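Bifunctional protein FolD from Thermus thermophilus probably oxidises 5,10-methylenetetrahydrofolate to 5,10-methenyltetrahydrofolate with NADP+ and then hydrolyses this to 10-formyltetrahydrofolate. Local coordinates of one contact, PDB 6V6Y (chain A, 2.15 Å), residues D89-Q94 and P112-D117, beside the matching contact of the related 5,10-methylenetetrahydrofolate dehydrogenase from Bombyx mori, PDB 5ZF1 (chain B, 1.75 Å), residues D92-Q97 and P115-D120. One frame, after least-squares fit of the local backbone (RMSD 0.18 Å); residues are numbered along the deposited sequences.

Structure 1 (6V6Y); sequences DGILVQ and PLKDVD.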
loop_
_atom_site.group_PDB
_atom_site.type_symbol
_atom_site.label_atom_id
_atom_site.label_comp_id
_atom_site.label_asym_id
_atom_site.label_seq_id
_atom_site.Cartn_x
_atom_site.Cartn_y
_atom_site.Cartn_z
ATOM N N ASP A 89 -10.863 22.284 10.144
ATOM C CA ASP A 89 -10.230 21.731 8.949
ATOM C C ASP A 89 -9.523 20.405 9.197
ATOM O O ASP A 89 -9.590 19.499 8.356
ATOM C CB ASP A 89 -9.239 22.735 8.377
ATOM C CG ASP A 89 -9.905 24.041 8.015
ATOM O OD1 ASP A 89 -10.808 24.010 7.145
ATOM O OD2 ASP A 89 -9.522 25.083 8.605
ATOM N N GLY A 90 -8.847 20.265 10.330
ATOM C CA GLY A 90 -8.101 19.052 10.583
ATOM C C GLY A 90 -8.438 18.413 11.910
ATOM O O GLY A 90 -8.525 19.095 12.936
ATOM N N ILE A 91 -8.638 17.099 11.902
ATOM C CA ILE A 91 -8.932 16.331 13.104
ATOM C C ILE A 91 -7.832 15.298 13.278
ATOM O O ILE A 91 -7.499 14.569 12.338
ATOM C CB ILE A 91 -10.313 15.652 13.029
ATOM C CG1 ILE A 91 -11.412 16.710 12.843
ATOM C CG2 ILE A 91 -10.530 14.797 14.277
ATOM C CD1 ILE A 91 -12.795 16.139 12.503
ATOM N N LEU A 92 -7.278 15.234 14.481
ATOM C CA LEU A 92 -6.119 14.419 14.790
ATOM C C LEU A 92 -6.405 13.732 16.109
ATOM O O LEU A 92 -6.801 14.400 17.067
ATOM C CB LEU A 92 -4.871 15.305 14.896
ATOM C CG LEU A 92 -3.451 14.762 14.946
ATOM C CD1 LEU A 92 -2.532 15.957 14.934
ATOM C CD2 LEU A 92 -3.194 13.913 16.181
ATOM N N VAL A 93 -6.231 12.413 16.164
ATOM C CA VAL A 93 -6.367 11.663 17.408
ATOM C C VAL A 93 -4.980 11.181 17.817
ATOM O O VAL A 93 -4.288 10.512 17.042
ATOM C CB VAL A 93 -7.349 10.491 17.272
ATOM C CG1 VAL A 93 -7.579 9.860 18.627
ATOM C CG2 VAL A 93 -8.672 10.964 16.690
ATOM N N GLN A 94 -4.569 11.531 19.026
ATOM C CA GLN A 94 -3.238 11.186 19.506
ATOM C C GLN A 94 -3.216 9.717 19.915
ATOM O O GLN A 94 -4.030 9.283 20.739
ATOM C CB GLN A 94 -2.853 12.084 20.679
ATOM C CG GLN A 94 -1.504 11.774 21.264
ATOM C CD GLN A 94 -0.387 11.969 20.249
ATOM O OE1 GLN A 94 -0.323 12.991 19.554
ATOM N NE2 GLN A 94 0.492 10.980 20.148
ATOM N N PRO A 112 -12.341 11.778 5.773
ATOM C CA PRO A 112 -11.055 11.728 5.057
ATOM C C PRO A 112 -10.515 13.090 4.680
ATOM O O PRO A 112 -9.291 13.257 4.576
ATOM C CB PRO A 112 -11.382 10.885 3.813
ATOM C CG PRO A 112 -12.636 10.142 4.166
ATOM C CD PRO A 112 -13.401 11.022 5.075
ATOM N N LEU A 113 -11.379 14.082 4.488
ATOM C CA LEU A 113 -10.890 15.401 4.111
ATOM C C LEU A 113 -10.327 16.181 5.291
ATOM O O LEU A 113 -9.732 17.244 5.082
ATOM C CB LEU A 113 -12.008 16.210 3.450
ATOM C CG LEU A 113 -12.554 15.677 2.120
ATOM C CD1 LEU A 113 -13.455 16.718 1.477
ATOM C CD2 LEU A 113 -11.427 15.286 1.182
ATOM N N LYS A 114 -10.521 15.691 6.512
ATOM C CA LYS A 114 -9.974 16.303 7.711
ATOM C C LYS A 114 -8.919 15.413 8.357
ATOM O O LYS A 114 -8.428 15.719 9.450
ATOM C CB LYS A 114 -11.106 16.613 8.695
ATOM C CG LYS A 114 -12.151 17.618 8.161
ATOM C CD LYS A 114 -13.267 17.836 9.180
ATOM C CE LYS A 114 -14.380 18.778 8.670
ATOM N NZ LYS A 114 -15.201 19.358 9.800
ATOM N N ASP A 115 -8.558 14.319 7.690
ATOM C CA ASP A 115 -7.716 13.279 8.272
ATOM C C ASP A 115 -6.237 13.641 8.069
ATOM O O ASP A 115 -5.499 13.029 7.285
ATOM C CB ASP A 115 -8.091 11.939 7.652
ATOM C CG ASP A 115 -7.165 10.834 8.042
ATOM O OD1 ASP A 115 -6.755 10.779 9.223
ATOM O OD2 ASP A 115 -6.856 10.020 7.154
ATOM N N VAL A 116 -5.806 14.673 8.805
ATOM C CA VAL A 116 -4.462 15.223 8.639
ATOM C C VAL A 116 -3.354 14.200 8.901
ATOM O O VAL A 116 -2.246 14.365 8.393
ATOM C CB VAL A 116 -4.304 16.459 9.542
ATOM C CG1 VAL A 116 -5.139 17.608 8.982
ATOM C CG2 VAL A 116 -4.730 16.131 10.977
ATOM N N ASP A 117 -3.622 13.138 9.673
ATOM C CA ASP A 117 -2.640 12.068 9.879
ATOM C C ASP A 117 -2.646 11.011 8.763
ATOM O O ASP A 117 -1.738 10.168 8.723
ATOM C CB ASP A 117 -2.887 11.380 11.234
ATOM C CG ASP A 117 -1.896 11.823 12.319
ATOM O OD1 ASP A 117 -0.793 12.313 11.992
ATOM O OD2 ASP A 117 -2.212 11.656 13.510
HETATM O O HOH W 1 -5.985 12.358 11.324
#
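Ile91 N donates to Lys114 O at 2.8 Å, an almost straight bond (178°) in the carbonyl plane. It ties strand 90-93, an outermost strand of the three-stranded parallel sheet of the catalytic domain, to the loop between helices 103-109 and 121-129. A water adds a second link. It donates to Ile91 O and to Asp115 OD1 and accepts from Asp117 N. Asp115 is the centre of an inverse gamma turn, and its OD2 is held by Asn123 and His120.

Among the apolar contacts, the tip of Ile91, CD1, lies against the aliphatic part of Lys114, 3.8 Å from CD. The lysine is extended beyond CG, and its NZ is bonded to Leu82 O and Asn83 O. The side chain of Leu113 makes no close contact with the strand. Val116 covers the glycine: its CG1 is 3.7 Å from Gly90 CA, where a side chain would clash. With CG anti to the backbone N (chi1 -168°), Leu92 sets CG 4.4 Å from Val116 CG2. Helix 257-276 backs Val116 through Thr269. The Asp117 side chain lies about 9 Å from the bound NADP.

How the two compare
Val116(A), which covers Gly90(A), becomes Ile119(B) over Gly93(B). The CB atoms coincide within the error, as do the CA atoms that can be compared. CG1 of Val116(A) and CG1 of Ile119(B) lie 0.9 Å apart after superposition. The packing on the glycine is thus kept, with Val116(A) CG1 3.7 Å from Gly90(A) CA and Ile119(B) CG1 3.5 Å from Gly93(B) CA. CG2 of Val116(A) goes with no counterpart in Ile119(B). CG2 of Ile119(B) comes at a place that Val116(A) leaves unused.

The leucine beside it is modelled in another rotamer: chi1 is -168° in Leu92(A) and -75° in Leu95(B). Their CG atoms stand 1.2 Å apart after superposition, and the place of Leu92(A) CD2 is left. Leu92(A) still touches Val116(A), and Leu95(B) Ile119(B).

Ile91(A), Lys114(A) and their counterparts keep their place, as does the bridging water.

Leu113(A) becomes Glu116(B), clear of the strand: CD1 and CD2 go, and a probably charged carboxylate replaces this apolar end beyond a matching CG.

Structure 2 (5ZF1); sequences DGILVQ and PEKDID.
Ile94 N donates to Lys117 O at 2.9 Å, a nearly straight bond (164°) in the carbonyl plane. A water adds a second link between strand 93-96 and the loop. It donates to Ile94 O and to Asp118 OD1 and accepts from Asp120 N. Asp118 is the centre of an inverse gamma turn, and its OD2 is held by Asn126 and His123. A further modelled water donates to Asp120 OD2 and accepts from Val96 N.

Among the apolar contacts, the tip of Ile94, CD1, lies against the aliphatic part of Lys117, 3.8 Å from CD. The lysine is extended beyond CG, and its NZ is bonded to Leu85 O, Asn86 O and Val91 O. The side chain of Glu116 makes no close contact with the strand. Ile119 covers the glycine: its CG1 is 3.5 Å from Gly93 CA, where a side chain would clash. CD1 of Ile119 also reaches Gly93 CA, at 3.7 Å. With CG anti to the carbonyl carbon (chi1 -75°), Leu95 sets CG 4.3 Å from Ile119 CG2. Its CD2 lies 3.5 Å from Ile119 CB. Helix 277-298 backs Ile119 through Thr289.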
loop_
_atom_site.group_PDB
_atom_site.type_symbol
_atom_site.label_atom_id
_atom_site.label_comp_id
_atom_site.label_asym_id
_atom_site.label_seq_id
_atom_site.Cartn_x
_atom_site.Cartn_y
_atom_site.Cartn_z
ATOM N N ASP B 92 -10.916 22.347 10.259
ATOM C CA ASP B 92 -10.334 21.874 9.008
ATOM C C ASP B 92 -9.600 20.554 9.163
ATOM O O ASP B 92 -9.543 19.768 8.209
ATOM C CB ASP B 92 -9.355 22.911 8.444
ATOM C CG ASP B 92 -10.009 24.246 8.187
ATOM O OD1 ASP B 92 -11.133 24.268 7.649
ATOM O OD2 ASP B 92 -9.395 25.273 8.534
ATOM N N GLY B 93 -9.032 20.299 10.335
ATOM C CA GLY B 93 -8.240 19.103 10.543
ATOM C C GLY B 93 -8.513 18.463 11.881
ATOM O O GLY B 93 -8.724 19.157 12.877
ATOM N N ILE B 94 -8.521 17.135 11.917
ATOM C CA ILE B 94 -8.770 16.378 13.133
ATOM C C ILE B 94 -7.648 15.369 13.301
ATOM O O ILE B 94 -7.338 14.622 12.366
ATOM C CB ILE B 94 -10.124 15.646 13.099
ATOM C CG1 ILE B 94 -11.282 16.636 12.966
ATOM C CG2 ILE B 94 -10.269 14.769 14.349
ATOM C CD1 ILE B 94 -12.540 16.044 12.313
ATOM N N LEU B 95 -7.045 15.353 14.485
ATOM C CA LEU B 95 -6.041 14.367 14.860
ATOM C C LEU B 95 -6.475 13.676 16.142
ATOM O O LEU B 95 -7.020 14.317 17.043
ATOM C CB LEU B 95 -4.671 15.004 15.106
ATOM C CG LEU B 95 -3.743 15.492 14.004
ATOM C CD1 LEU B 95 -2.432 15.955 14.641
ATOM C CD2 LEU B 95 -3.484 14.407 12.961
ATOM N N VAL B 96 -6.219 12.379 16.229
ATOM C CA VAL B 96 -6.336 11.644 17.486
ATOM C C VAL B 96 -4.937 11.203 17.887
ATOM O O VAL B 96 -4.254 10.505 17.126
ATOM C CB VAL B 96 -7.298 10.452 17.360
ATOM C CG1 VAL B 96 -7.404 9.707 18.687
ATOM C CG2 VAL B 96 -8.668 10.943 16.931
ATOM N N GLN B 97 -4.490 11.634 19.065
ATOM C CA GLN B 97 -3.170 11.240 19.548
ATOM C C GLN B 97 -3.128 9.728 19.755
ATOM O O GLN B 97 -4.018 9.150 20.389
ATOM C CB GLN B 97 -2.839 11.968 20.851
ATOM C CG GLN B 97 -1.469 11.649 21.434
ATOM C CD GLN B 97 -0.338 12.084 20.526
ATOM O OE1 GLN B 97 -0.311 13.218 20.053
ATOM N NE2 GLN B 97 0.613 11.188 20.289
ATOM N N PRO B 115 -12.271 11.735 5.764
ATOM C CA PRO B 115 -10.997 11.714 5.022
ATOM C C PRO B 115 -10.483 13.093 4.676
ATOM O O PRO B 115 -9.268 13.321 4.695
ATOM C CB PRO B 115 -11.342 10.910 3.760
ATOM C CG PRO B 115 -12.469 10.023 4.183
ATOM C CD PRO B 115 -13.269 10.812 5.185
ATOM N N GLU B 116 -11.389 14.025 4.379
ATOM C CA GLU B 116 -11.020 15.383 4.006
ATOM C C GLU B 116 -10.371 16.162 5.145
ATOM O O GLU B 116 -9.733 17.193 4.879
ATOM C CB GLU B 116 -12.265 16.138 3.524
ATOM C CG GLU B 116 -12.925 15.547 2.277
ATOM C CD GLU B 116 -13.914 14.412 2.567
ATOM O OE1 GLU B 116 -14.127 14.051 3.751
ATOM O OE2 GLU B 116 -14.487 13.879 1.590
ATOM N N LYS B 117 -10.546 15.713 6.390
ATOM C CA LYS B 117 -9.969 16.336 7.583
ATOM C C LYS B 117 -8.953 15.431 8.278
ATOM O O LYS B 117 -8.527 15.728 9.394
ATOM C CB LYS B 117 -11.075 16.723 8.574
ATOM C CG LYS B 117 -12.225 17.525 7.971
ATOM C CD LYS B 117 -13.203 17.964 9.067
ATOM C CE LYS B 117 -14.362 18.764 8.500
ATOM N NZ LYS B 117 -15.047 19.561 9.580
ATOM N N ASP B 118 -8.552 14.328 7.641
ATOM C CA ASP B 118 -7.741 13.302 8.299
ATOM C C ASP B 118 -6.262 13.665 8.162
ATOM O O ASP B 118 -5.544 13.178 7.291
ATOM C CB ASP B 118 -8.063 11.942 7.687
ATOM C CG ASP B 118 -7.126 10.840 8.142
ATOM O OD1 ASP B 118 -6.701 10.850 9.320
ATOM O OD2 ASP B 118 -6.851 9.941 7.297
ATOM N N ILE B 119 -5.794 14.523 9.076
ATOM C CA ILE B 119 -4.452 15.089 8.950
ATOM C C ILE B 119 -3.369 14.020 9.069
ATOM O O ILE B 119 -2.297 14.159 8.472
ATOM C CB ILE B 119 -4.275 16.200 10.003
ATOM C CG1 ILE B 119 -5.361 17.245 9.817
ATOM C CG2 ILE B 119 -2.879 16.806 9.951
ATOM C CD1 ILE B 119 -5.454 17.764 8.421
ATOM N N ASP B 120 -3.621 12.950 9.832
ATOM C CA ASP B 120 -2.656 11.863 9.952
ATOM C C ASP B 120 -2.628 10.967 8.726
ATOM O O ASP B 120 -1.683 10.173 8.582
ATOM C CB ASP B 120 -2.971 10.989 11.168
ATOM C CG ASP B 120 -2.148 11.356 12.391
ATOM O OD1 ASP B 120 -0.944 11.665 12.257
ATOM O OD2 ASP B 120 -2.719 11.322 13.499
HETATM O O HOH W 2 -6.075 12.366 11.417
HETATM O O HOH W 3 -5.451 10.940 13.851
#